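Local structure of cytochrome c, putative (Shewanella oneidensis, 1SP3) at residues P72-W83 with Y108-P118; G132-G140 with M172-Q182. The protein is an octaheme c-type cytochrome that probably works as a respiratory oxidoreductase, with tetrathionate as a likely electron acceptor. All coordinates share one frame; numbering follows the deposited sequence.

Interaction 1 of 2, residues P72-W83 with Y108-P118; sequences PRCTSCHAGYGW and YVKDPAGAGEP. With HEC (heme c), chain D.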
loop_
_atom_site.group_PDB
_atom_site.type_symbol
_atom_site.label_atom_id
_atom_site.label_comp_id
_atom_site.label_asym_id
_atom_site.label_seq_id
_atom_site.Cartn_x
_atom_site.Cartn_y
_atom_site.Cartn_z
ATOM N N PRO A 72 8.129 3.763 -15.818
ATOM C CA PRO A 72 6.998 3.724 -16.774
ATOM C C PRO A 72 5.898 2.716 -16.485
ATOM O O PRO A 72 4.714 2.956 -16.855
ATOM C CB PRO A 72 7.660 3.380 -18.132
ATOM C CG PRO A 72 9.040 3.879 -18.030
ATOM C CD PRO A 72 9.438 3.679 -16.523
ATOM N N ARG A 73 6.261 1.595 -15.883
ATOM C CA ARG A 73 5.289 0.673 -15.386
ATOM C C ARG A 73 4.697 1.201 -14.046
ATOM O O ARG A 73 3.549 1.001 -13.809
ATOM C CB ARG A 73 5.836 -0.786 -15.255
ATOM C CG ARG A 73 4.777 -1.906 -15.621
ATOM C CD ARG A 73 4.839 -3.236 -14.709
ATOM N NE ARG A 73 3.668 -4.165 -14.808
ATOM C CZ ARG A 73 3.434 -5.228 -13.987
ATOM N NH1 ARG A 73 2.369 -5.997 -14.172
ATOM N NH2 ARG A 73 4.246 -5.526 -12.977
ATOM N N CYS A 74 5.436 1.873 -13.187
ATOM C CA CYS A 74 4.875 2.154 -11.853
ATOM C C CYS A 74 4.024 3.403 -11.774
ATOM O O CYS A 74 3.058 3.476 -10.984
ATOM C CB CYS A 74 5.981 2.109 -10.802
ATOM S SG CYS A 74 7.089 0.703 -11.246
ATOM N N THR A 75 4.352 4.382 -12.606
ATOM C CA THR A 75 3.688 5.676 -12.511
ATOM C C THR A 75 2.370 5.747 -13.282
ATOM O O THR A 75 1.712 6.819 -13.344
ATOM C CB THR A 75 4.644 6.840 -12.891
ATOM O OG1 THR A 75 5.047 6.683 -14.255
ATOM C CG2 THR A 75 6.020 6.910 -11.984
ATOM N N SER A 76 1.939 4.623 -13.840
ATOM C CA SER A 76 0.524 4.450 -14.216
ATOM C C SER A 76 -0.346 4.629 -13.008
ATOM O O SER A 76 -1.582 4.795 -13.167
ATOM C CB SER A 76 0.267 2.982 -14.679
ATOM O OG SER A 76 1.317 2.125 -14.161
ATOM N N CYS A 77 0.234 4.478 -11.804
ATOM C CA CYS A 77 -0.456 4.816 -10.538
ATOM C C CYS A 77 0.150 6.044 -9.827
ATOM O O CYS A 77 0.060 6.187 -8.606
ATOM C CB CYS A 77 -0.548 3.589 -9.605
ATOM S SG CYS A 77 -1.648 2.400 -10.418
ATOM N N HIS A 78 0.728 6.944 -10.607
ATOM C CA HIS A 78 1.064 8.297 -10.137
ATOM C C HIS A 78 0.012 9.301 -10.649
ATOM O O HIS A 78 -0.365 9.264 -11.807
ATOM C CB HIS A 78 2.472 8.724 -10.643
ATOM C CG HIS A 78 2.910 10.065 -10.182
ATOM N ND1 HIS A 78 3.242 11.066 -11.077
ATOM C CD2 HIS A 78 3.077 10.593 -8.929
ATOM C CE1 HIS A 78 3.625 12.147 -10.400
ATOM N NE2 HIS A 78 3.576 11.871 -9.096
ATOM N N ALA A 79 -0.428 10.222 -9.790
ATOM C CA ALA A 79 -1.392 11.255 -10.187
ATOM C C ALA A 79 -0.711 12.343 -11.063
ATOM O O ALA A 79 -0.875 13.557 -10.812
ATOM C CB ALA A 79 -2.060 11.885 -8.922
ATOM N N GLY A 80 0.072 11.879 -12.045
ATOM C CA GLY A 80 0.872 12.693 -12.918
ATOM C C GLY A 80 0.979 12.131 -14.323
ATOM O O GLY A 80 0.565 10.945 -14.591
ATOM N N TYR A 81 1.585 12.919 -15.241
ATOM C CA TYR A 81 1.806 12.430 -16.605
ATOM C C TYR A 81 3.313 12.507 -16.993
ATOM O O TYR A 81 3.828 13.577 -17.055
ATOM C CB TYR A 81 1.068 13.325 -17.634
ATOM C CG TYR A 81 -0.436 13.366 -17.478
ATOM C CD1 TYR A 81 -1.110 14.597 -17.356
ATOM C CD2 TYR A 81 -1.189 12.196 -17.557
ATOM C CE1 TYR A 81 -2.531 14.623 -17.247
ATOM C CE2 TYR A 81 -2.543 12.228 -17.452
ATOM C CZ TYR A 81 -3.228 13.440 -17.301
ATOM O OH TYR A 81 -4.623 13.428 -17.185
ATOM N N GLY A 82 3.992 11.392 -17.312
ATOM C CA GLY A 82 5.380 11.488 -17.814
ATOM C C GLY A 82 6.510 11.125 -16.857
ATOM O O GLY A 82 7.657 11.242 -17.237
ATOM N N TRP A 83 6.227 10.771 -15.599
ATOM C CA TRP A 83 7.307 10.405 -14.685
ATOM C C TRP A 83 7.850 9.031 -15.151
ATOM O O TRP A 83 7.262 7.978 -14.896
ATOM C CB TRP A 83 6.846 10.413 -13.218
ATOM C CG TRP A 83 7.905 10.030 -12.221
ATOM C CD1 TRP A 83 9.216 9.719 -12.498
ATOM C CD2 TRP A 83 7.774 9.957 -10.824
ATOM N NE1 TRP A 83 9.895 9.428 -11.349
ATOM C CE2 TRP A 83 9.030 9.537 -10.305
ATOM C CE3 TRP A 83 6.714 10.094 -9.951
ATOM C CZ2 TRP A 83 9.240 9.313 -8.960
ATOM C CZ3 TRP A 83 6.931 9.913 -8.621
ATOM C CH2 TRP A 83 8.151 9.485 -8.127
ATOM N N TYR A 108 -12.042 6.705 -17.824
ATOM C CA TYR A 108 -10.676 7.223 -17.796
ATOM C C TYR A 108 -9.732 6.149 -17.221
ATOM O O TYR A 108 -9.972 5.594 -16.166
ATOM C CB TYR A 108 -10.545 8.575 -17.084
ATOM C CG TYR A 108 -9.099 9.082 -17.007
ATOM C CD1 TYR A 108 -8.526 9.790 -18.041
ATOM C CD2 TYR A 108 -8.322 8.873 -15.844
ATOM C CE1 TYR A 108 -7.241 10.310 -17.941
ATOM C CE2 TYR A 108 -7.031 9.410 -15.748
ATOM C CZ TYR A 108 -6.501 10.096 -16.805
ATOM O OH TYR A 108 -5.226 10.544 -16.726
ATOM N N VAL A 109 -8.697 5.823 -17.984
ATOM C CA VAL A 109 -7.779 4.748 -17.645
ATOM C C VAL A 109 -6.372 5.174 -18.100
ATOM O O VAL A 109 -6.196 5.624 -19.246
ATOM C CB VAL A 109 -8.134 3.428 -18.391
ATOM C CG1 VAL A 109 -6.994 2.356 -18.202
ATOM C CG2 VAL A 109 -9.461 2.845 -17.896
ATOM N N LYS A 110 -5.397 4.995 -17.227
ATOM C CA LYS A 110 -3.947 5.308 -17.460
ATOM C C LYS A 110 -3.318 4.016 -17.961
ATOM O O LYS A 110 -3.523 2.938 -17.419
ATOM C CB LYS A 110 -3.263 5.760 -16.150
ATOM C CG LYS A 110 -3.709 7.162 -15.675
ATOM C CD LYS A 110 -3.246 7.510 -14.254
ATOM C CE LYS A 110 -1.858 8.105 -14.191
ATOM N NZ LYS A 110 -1.816 9.538 -14.329
ATOM N N ASP A 111 -2.626 4.144 -19.069
ATOM C CA ASP A 111 -1.952 3.063 -19.715
ATOM C C ASP A 111 -0.914 2.426 -18.749
ATOM O O ASP A 111 0.028 3.099 -18.350
ATOM C CB ASP A 111 -1.273 3.698 -20.900
ATOM C CG ASP A 111 -0.422 2.731 -21.698
ATOM O OD1 ASP A 111 -0.007 1.675 -21.176
ATOM O OD2 ASP A 111 -0.095 3.010 -22.864
ATOM N N PRO A 112 -1.081 1.134 -18.426
ATOM C CA PRO A 112 -0.296 0.428 -17.378
ATOM C C PRO A 112 1.170 0.470 -17.653
ATOM O O PRO A 112 1.936 0.267 -16.690
ATOM C CB PRO A 112 -0.664 -1.044 -17.536
ATOM C CG PRO A 112 -1.881 -1.078 -18.466
ATOM C CD PRO A 112 -2.012 0.260 -19.161
ATOM N N ALA A 113 1.570 0.661 -18.918
ATOM C CA ALA A 113 2.969 0.961 -19.185
ATOM C C ALA A 113 3.291 2.379 -19.641
ATOM O O ALA A 113 4.353 2.601 -20.244
ATOM C CB ALA A 113 3.600 -0.098 -20.198
ATOM N N GLY A 114 2.416 3.362 -19.393
ATOM C CA GLY A 114 2.655 4.661 -20.031
ATOM C C GLY A 114 3.218 5.824 -19.221
ATOM O O GLY A 114 2.992 6.942 -19.597
ATOM N N ALA A 115 3.940 5.582 -18.117
ATOM C CA ALA A 115 4.463 6.657 -17.249
ATOM C C ALA A 115 3.392 7.709 -16.869
ATOM O O ALA A 115 3.710 8.868 -16.672
ATOM C CB ALA A 115 5.714 7.309 -17.902
ATOM N N GLY A 116 2.127 7.283 -16.736
ATOM C CA GLY A 116 1.059 8.130 -16.235
ATOM C C GLY A 116 0.072 8.569 -17.310
ATOM O O GLY A 116 -1.091 8.937 -17.021
ATOM N N GLU A 117 0.527 8.496 -18.549
ATOM C CA GLU A 117 -0.249 8.879 -19.742
ATOM C C GLU A 117 -1.519 8.055 -19.817
ATOM O O GLU A 117 -1.485 6.838 -19.518
ATOM C CB GLU A 117 0.592 8.679 -21.022
ATOM C CG GLU A 117 0.694 9.904 -21.880
ATOM C CD GLU A 117 1.089 11.196 -21.129
ATOM O OE1 GLU A 117 0.260 12.157 -21.156
ATOM O OE2 GLU A 117 2.217 11.255 -20.551
ATOM N N PRO A 118 -2.614 8.694 -20.274
ATOM C CA PRO A 118 -3.886 8.003 -20.432
ATOM C C PRO A 118 -3.753 7.024 -21.584
ATOM O O PRO A 118 -2.968 7.297 -22.486
ATOM C CB PRO A 118 -4.830 9.119 -20.907
ATOM C CG PRO A 118 -4.141 10.369 -20.613
ATOM C CD PRO A 118 -2.693 10.069 -20.788
HETATM FE FE HEC D . 3.100 0.636 -6.091
HETATM C CHA HEC D . 3.034 1.730 -2.752
HETATM C CHB HEC D . 6.437 -0.181 -5.735
HETATM C CHC HEC D . 3.289 -0.195 -9.403
HETATM C CHD HEC D . -0.216 1.252 -6.450
HETATM N NA HEC D . 4.519 0.711 -4.507
HETATM C C1A HEC D . 4.271 1.209 -3.217
HETATM C C2A HEC D . 5.516 1.084 -2.460
HETATM C C3A HEC D . 6.475 0.562 -3.278
HETATM C C4A HEC D . 5.845 0.321 -4.585
HETATM C CMA HEC D . 7.979 0.263 -2.855
HETATM C CAA HEC D . 5.689 1.472 -0.941
HETATM C CBA HEC D . 5.715 0.202 -0.049
HETATM C CGA HEC D . 4.503 -0.719 -0.356
HETATM O O1A HEC D . 4.714 -1.761 -1.046
HETATM O O2A HEC D . 3.272 -0.472 0.011
HETATM N NB HEC D . 4.552 -0.055 -7.359
HETATM C C1B HEC D . 5.899 -0.270 -6.984
HETATM C C2B HEC D . 6.661 -0.646 -8.152
HETATM C C3B HEC D . 5.766 -0.683 -9.172
HETATM C C4B HEC D . 4.446 -0.292 -8.668
HETATM C CMB HEC D . 8.189 -0.984 -8.117
HETATM C CAB HEC D . 6.017 -1.010 -10.666
HETATM C CBB HEC D . 6.934 -1.962 -11.059
HETATM N NC HEC D . 1.712 0.502 -7.714
HETATM C C1C HEC D . 2.026 0.140 -8.989
HETATM C C2C HEC D . 0.825 0.166 -9.775
HETATM C C3C HEC D . -0.198 0.553 -8.935
HETATM C C4C HEC D . 0.381 0.788 -7.616
HETATM C CMC HEC D . 0.826 -0.186 -11.294
HETATM C CAC HEC D . -1.727 0.739 -9.284
HETATM C CBC HEC D . -2.560 -0.229 -9.811
HETATM N ND HEC D . 1.603 1.357 -4.777
HETATM C C1D HEC D . 0.336 1.627 -5.245
HETATM C C2D HEC D . -0.348 2.346 -4.143
HETATM C C3D HEC D . 0.644 2.510 -2.985
HETATM C C4D HEC D . 1.843 1.862 -3.472
HETATM C CMD HEC D . -1.793 2.847 -4.159
HETATM C CAD HEC D . 0.392 3.157 -1.565
HETATM C CBD HEC D . -0.107 2.032 -0.651
HETATM C CGD HEC D . -0.620 2.515 0.725
HETATM O O1D HEC D . -1.517 1.797 1.225
HETATM O O2D HEC D . -0.200 3.541 1.404
HETATM O O HOH W 1 3.644 10.280 -13.957
#
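The ammonium of Lys110 is gripped by backbone carbonyls from both segments: Lys110 NZ lies 2.8 Å from Gly80 O, binds Gly116 O, and makes a weaker bond to His78 O. The loop packs against a CXXCH haem-binding motif, Cys74 to His78, and the turn that follows it; the cysteines carry the haem of chain D through thioethers. Lysine suits the site because its long chain can fold, and bends at chi3 and chi4 (86° and 88°) curl the amine back to the carbonyls while Lys110 CD packs on Ser76 O at 3.4 Å. Asp97 completes the grip with a salt bridge, and a methionine in place of Lys110 would probably leave that carboxylate without its positive mate and the Gly80 and Gly116 carbonyls short of a donor. Gly116 must be glycine, since a CB would strike Gly80 O; instead Gly116 CA comes within 3.3 Å of that oxygen. Beside it, Ala115 N donates to Pro72 O (3.0 Å), and Gly82 N donates to Ala115 O at 2.6 Å. Tyr81 and Tyr108 come from opposite directions, Tyr81 OH 3.0 Å from Tyr108 OH, which lies at the edge of the Tyr81 ring, near its plane, and is bonded to Asp97. His78 NE2 is hydrogen-bonded to Trp39 O, and His78 ND1 lies 3.0 Å from water 1 O; that water accepts from Trp83 N and donates to Ala115 O.

Interaction 2 of 2, residues G132-G140 with M172-Q182; sequences GAPVRDNCG and MDSDGNNFQCQ. With HEC (heme c), chain G.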
loop_
_atom_site.group_PDB
_atom_site.type_symbol
_atom_site.label_atom_id
_atom_site.label_comp_id
_atom_site.label_asym_id
_atom_site.label_seq_id
_atom_site.Cartn_x
_atom_site.Cartn_y
_atom_site.Cartn_z
ATOM N N GLY A 132 -16.097 15.448 -11.760
ATOM C CA GLY A 132 -16.814 15.840 -10.569
ATOM C C GLY A 132 -16.178 15.214 -9.305
ATOM O O GLY A 132 -14.974 14.898 -9.293
ATOM N N ALA A 133 -16.995 14.997 -8.272
ATOM C CA ALA A 133 -16.447 14.595 -6.990
ATOM C C ALA A 133 -16.018 13.142 -7.141
ATOM O O ALA A 133 -16.693 12.369 -7.864
ATOM C CB ALA A 133 -17.490 14.809 -5.891
ATOM N N PRO A 134 -14.846 12.804 -6.586
ATOM C CA PRO A 134 -14.358 11.402 -6.608
ATOM C C PRO A 134 -15.365 10.476 -5.892
ATOM O O PRO A 134 -15.953 10.875 -4.825
ATOM C CB PRO A 134 -13.071 11.431 -5.734
ATOM C CG PRO A 134 -12.550 13.047 -5.873
ATOM C CD PRO A 134 -13.929 13.745 -5.906
ATOM N N VAL A 135 -15.496 9.252 -6.406
ATOM C CA VAL A 135 -16.164 8.144 -5.683
ATOM C C VAL A 135 -15.188 7.024 -5.426
ATOM O O VAL A 135 -14.014 7.098 -5.878
ATOM C CB VAL A 135 -17.351 7.629 -6.481
ATOM C CG1 VAL A 135 -18.328 8.760 -6.649
ATOM C CG2 VAL A 135 -16.923 6.957 -7.862
ATOM N N ARG A 136 -15.606 5.978 -4.710
ATOM C CA ARG A 136 -14.643 4.890 -4.429
ATOM C C ARG A 136 -13.852 4.433 -5.650
ATOM O O ARG A 136 -12.600 4.195 -5.594
ATOM C CB ARG A 136 -15.326 3.726 -3.743
ATOM C CG ARG A 136 -15.918 4.086 -2.355
ATOM C CD ARG A 136 -16.683 2.894 -1.738
ATOM N NE ARG A 136 -17.757 2.395 -2.619
ATOM C CZ ARG A 136 -19.044 2.812 -2.607
ATOM N NH1 ARG A 136 -19.419 3.760 -1.746
ATOM N NH2 ARG A 136 -19.952 2.298 -3.493
ATOM N N ASP A 137 -14.530 4.363 -6.786
ATOM C CA ASP A 137 -13.857 3.824 -7.985
ATOM C C ASP A 137 -12.725 4.729 -8.501
ATOM O O ASP A 137 -11.822 4.272 -9.208
ATOM C CB ASP A 137 -14.873 3.480 -9.087
ATOM C CG ASP A 137 -14.475 2.219 -9.883
ATOM O OD1 ASP A 137 -13.916 1.242 -9.292
ATOM O OD2 ASP A 137 -14.634 2.109 -11.133
ATOM N N ASN A 138 -12.754 6.027 -8.185
ATOM C CA ASN A 138 -11.651 6.861 -8.615
ATOM C C ASN A 138 -10.400 6.524 -7.776
ATOM O O ASN A 138 -9.335 6.308 -8.334
ATOM C CB ASN A 138 -11.992 8.337 -8.520
ATOM C CG ASN A 138 -13.151 8.733 -9.407
ATOM O OD1 ASN A 138 -14.303 8.909 -8.928
ATOM N ND2 ASN A 138 -12.860 8.931 -10.706
ATOM N N CYS A 139 -10.527 6.490 -6.445
ATOM C CA CYS A 139 -9.390 6.174 -5.581
ATOM C C CYS A 139 -8.882 4.820 -5.981
ATOM O O CYS A 139 -7.716 4.654 -6.069
ATOM C CB CYS A 139 -9.772 6.179 -4.080
ATOM S SG CYS A 139 -10.622 7.722 -3.715
ATOM N N GLY A 140 -9.812 3.884 -6.240
ATOM C CA GLY A 140 -9.532 2.507 -6.572
ATOM C C GLY A 140 -8.794 2.254 -7.875
ATOM O O GLY A 140 -8.233 1.204 -8.002
ATOM N N MET A 172 -18.590 1.132 3.593
ATOM C CA MET A 172 -18.697 1.392 2.155
ATOM C C MET A 172 -19.888 0.734 1.379
ATOM O O MET A 172 -20.206 1.114 0.237
ATOM C CB MET A 172 -17.358 1.024 1.473
ATOM C CG MET A 172 -16.242 2.064 1.931
ATOM S SD MET A 172 -14.668 1.703 1.119
ATOM C CE MET A 172 -13.747 0.963 2.478
ATOM N N ASP A 173 -20.453 -0.291 1.987
ATOM C CA ASP A 173 -21.697 -0.976 1.572
ATOM C C ASP A 173 -22.638 -0.092 0.746
ATOM O O ASP A 173 -23.190 0.851 1.260
ATOM C CB ASP A 173 -22.412 -1.386 2.821
ATOM C CG ASP A 173 -23.795 -1.975 2.557
ATOM O OD1 ASP A 173 -24.176 -2.424 1.383
ATOM O OD2 ASP A 173 -24.537 -2.066 3.566
ATOM N N SER A 174 -22.691 -0.339 -0.564
ATOM C CA SER A 174 -23.328 0.639 -1.425
ATOM C C SER A 174 -24.848 0.645 -1.217
ATOM O O SER A 174 -25.463 1.650 -1.476
ATOM C CB SER A 174 -22.969 0.413 -2.879
ATOM O OG SER A 174 -22.992 -0.948 -3.113
ATOM N N ASP A 175 -25.410 -0.418 -0.656
ATOM C CA ASP A 175 -26.829 -0.455 -0.321
ATOM C C ASP A 175 -27.138 0.055 1.057
ATOM O O ASP A 175 -28.340 0.189 1.399
ATOM C CB ASP A 175 -27.405 -1.879 -0.424
ATOM C CG ASP A 175 -27.408 -2.410 -1.854
ATOM O OD1 ASP A 175 -27.518 -1.594 -2.784
ATOM O OD2 ASP A 175 -27.301 -3.638 -2.141
ATOM N N GLY A 176 -26.096 0.323 1.858
ATOM C CA GLY A 176 -26.278 0.810 3.200
ATOM C C GLY A 176 -25.615 2.146 3.446
ATOM O O GLY A 176 -26.000 3.194 2.867
ATOM N N ASN A 177 -24.632 2.149 4.341
ATOM C CA ASN A 177 -23.967 3.429 4.633
ATOM C C ASN A 177 -23.327 4.057 3.389
ATOM O O ASN A 177 -23.263 5.270 3.344
ATOM C CB ASN A 177 -22.946 3.372 5.776
ATOM C CG ASN A 177 -23.566 3.098 7.119
ATOM O OD1 ASN A 177 -24.598 3.673 7.495
ATOM N ND2 ASN A 177 -22.926 2.211 7.871
ATOM N N ASN A 178 -22.869 3.252 2.415
ATOM C CA ASN A 178 -22.433 3.778 1.158
ATOM C C ASN A 178 -21.363 4.894 1.258
ATOM O O ASN A 178 -21.400 5.938 0.526
ATOM C CB ASN A 178 -23.670 4.311 0.409
ATOM C CG ASN A 178 -23.351 4.672 -1.006
ATOM O OD1 ASN A 178 -23.990 5.571 -1.582
ATOM N ND2 ASN A 178 -22.343 4.003 -1.581
ATOM N N PHE A 179 -20.431 4.736 2.186
ATOM C CA PHE A 179 -19.434 5.808 2.319
ATOM C C PHE A 179 -18.544 5.873 1.077
ATOM O O PHE A 179 -18.164 4.824 0.549
ATOM C CB PHE A 179 -18.495 5.559 3.482
ATOM C CG PHE A 179 -19.048 5.882 4.824
ATOM C CD1 PHE A 179 -20.381 6.285 5.002
ATOM C CD2 PHE A 179 -18.229 5.735 5.942
ATOM C CE1 PHE A 179 -20.866 6.543 6.260
ATOM C CE2 PHE A 179 -18.703 5.974 7.181
ATOM C CZ PHE A 179 -20.035 6.418 7.337
ATOM N N GLN A 180 -18.194 7.076 0.639
ATOM C CA GLN A 180 -17.048 7.228 -0.292
ATOM C C GLN A 180 -15.802 7.290 0.551
ATOM O O GLN A 180 -15.950 7.570 1.748
ATOM C CB GLN A 180 -17.163 8.560 -1.083
ATOM C CG GLN A 180 -18.560 8.667 -1.837
ATOM C CD GLN A 180 -18.858 7.439 -2.699
ATOM O OE1 GLN A 180 -17.934 6.769 -3.245
ATOM N NE2 GLN A 180 -20.123 7.153 -2.863
ATOM N N CYS A 181 -14.588 7.158 -0.035
ATOM C CA CYS A 181 -13.388 7.090 0.750
ATOM C C CYS A 181 -13.171 8.336 1.574
ATOM O O CYS A 181 -12.783 8.215 2.746
ATOM C CB CYS A 181 -12.167 6.909 -0.143
ATOM S SG CYS A 181 -12.267 5.593 -1.350
ATOM N N GLN A 182 -13.427 9.519 0.952
ATOM C CA GLN A 182 -13.275 10.799 1.640
ATOM C C GLN A 182 -14.317 11.038 2.718
ATOM O O GLN A 182 -14.157 11.980 3.449
ATOM C CB GLN A 182 -13.256 12.021 0.693
ATOM C CG GLN A 182 -14.624 12.251 -0.015
ATOM C CD GLN A 182 -14.779 11.536 -1.360
ATOM O OE1 GLN A 182 -14.309 10.389 -1.560
ATOM N NE2 GLN A 182 -15.400 12.221 -2.304
HETATM FE FE HEC G . -8.953 4.234 4.387
HETATM C CHA HEC G . -5.978 3.975 6.067
HETATM C CHB HEC G . -7.303 4.226 1.466
HETATM C CHC HEC G . -12.013 4.180 2.696
HETATM C CHD HEC G . -10.632 4.432 7.329
HETATM N NA HEC G . -6.979 4.065 3.814
HETATM C C1A HEC G . -5.921 4.022 4.683
HETATM C C2A HEC G . -4.722 4.004 3.918
HETATM C C3A HEC G . -5.078 4.057 2.639
HETATM C C4A HEC G . -6.526 4.074 2.570
HETATM C CMA HEC G . -4.130 4.046 1.426
HETATM C CAA HEC G . -3.308 3.896 4.524
HETATM C CBA HEC G . -3.084 2.364 4.714
HETATM C CGA HEC G . -1.617 2.212 5.103
HETATM O O1A HEC G . -0.752 2.462 4.197
HETATM O O2A HEC G . -1.291 1.868 6.297
HETATM N NB HEC G . -9.559 4.245 2.515
HETATM C C1B HEC G . -8.679 4.254 1.430
HETATM C C2B HEC G . -9.442 4.168 0.212
HETATM C C3B HEC G . -10.744 4.128 0.559
HETATM C C4B HEC G . -10.842 4.199 1.986
HETATM C CMB HEC G . -8.834 4.134 -1.225
HETATM C CAB HEC G . -11.971 3.990 -0.413
HETATM C CBB HEC G . -12.043 2.867 -1.218
HETATM N NC HEC G . -10.957 4.284 4.894
HETATM C C1C HEC G . -12.022 4.322 4.036
HETATM C C2C HEC G . -13.193 4.482 4.802
HETATM C C3C HEC G . -12.802 4.541 6.099
HETATM C C4C HEC G . -11.392 4.434 6.154
HETATM C CMC HEC G . -14.606 4.574 4.111
HETATM C CAC HEC G . -13.685 4.784 7.387
HETATM C CBC HEC G . -14.871 4.082 7.548
HETATM N ND HEC G . -8.421 4.220 6.357
HETATM C C1D HEC G . -9.263 4.288 7.459
HETATM C C2D HEC G . -8.535 4.199 8.709
HETATM C C3D HEC G . -7.134 4.130 8.319
HETATM C C4D HEC G . -7.133 4.080 6.846
HETATM C CMD HEC G . -9.060 4.227 10.222
HETATM C CAD HEC G . -5.898 4.055 9.286
HETATM C CBD HEC G . -5.246 5.438 9.107
HETATM C CGD HEC G . -5.801 6.518 10.013
HETATM O O1D HEC G . -5.295 7.643 9.938
HETATM O O2D HEC G . -6.680 6.243 10.896
#
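Arg136 reaches from the first turn of a helix into the loop of residues 172-182, where its NH1 donates to Phe179 O at 2.8 Å. That oxygen lies in the guanidinium plane, although the donor stands well above the carbonyl plane. Met172 O covers one face of the guanidinium, and Gln180 OE1 lies over the opposite face, with the Gln180 amide turned only 19° from the guanidinium. A bend at chi3 (-56°) steers the group into this slot, and the remaining nitrogens are bonded outside it, NH2 to Ala162 O and NE weakly to Met161 O. Arginine fits because it can serve several carbonyls at once.

Gln180 acts on the helix start itself. Its OE1 accepts from Arg136 N at 2.9 Å, nearly along the C=O axis, supplying an acceptor to an N-H of the first turn that has no helical partner. Val135, at the N-cap, has no polar side chain to cap with; separately, Asn138 OD1, three residues on, accepts from Val135 N.

Cys181 is bound through SG to CAB of the haem of chain G. Its sulfur lies 3.6 Å from Cys139 SG, a van der Waals contact and no disulfide, since each sulfur is already bound to its own haem. Met172 packs alongside, its SD 3.7 Å from Arg136 CD and its CE against the chain G porphyrin. Gln182 NE2 donates to Pro134 O and also binds a propionate of a third haem.

The contact thus joins the N-terminal ends of helices 136-143 and 181-184, with the loop at Met161 and Ala162 beside Arg136 and helix 99-102 approached through Asn138.

Overall arrangement
From the N terminus the chain runs through helices 4-7, 15-34 and 37-40 and a small two-stranded hairpin before helix 71-74. It continues through helix 99-102 and returns at residues 108-118, so interaction 1 closes a loop of 24 residues. Helix 124-129 follows, then interaction 2 opens at residue 132 and closes a second loop, of 31 residues, at residues 172-182, which lead into helix 181-184. The two are in series, neither nested nor crossed, with centres about 23 Å apart. Asp103, just past helix 99-102, connects them, accepting from Tyr108 N and, through its own carbonyl, from Asn138. Interaction 1 ties one haem-carrying segment to a loop; interaction 2 brings together two segments whose cysteines carry different haems.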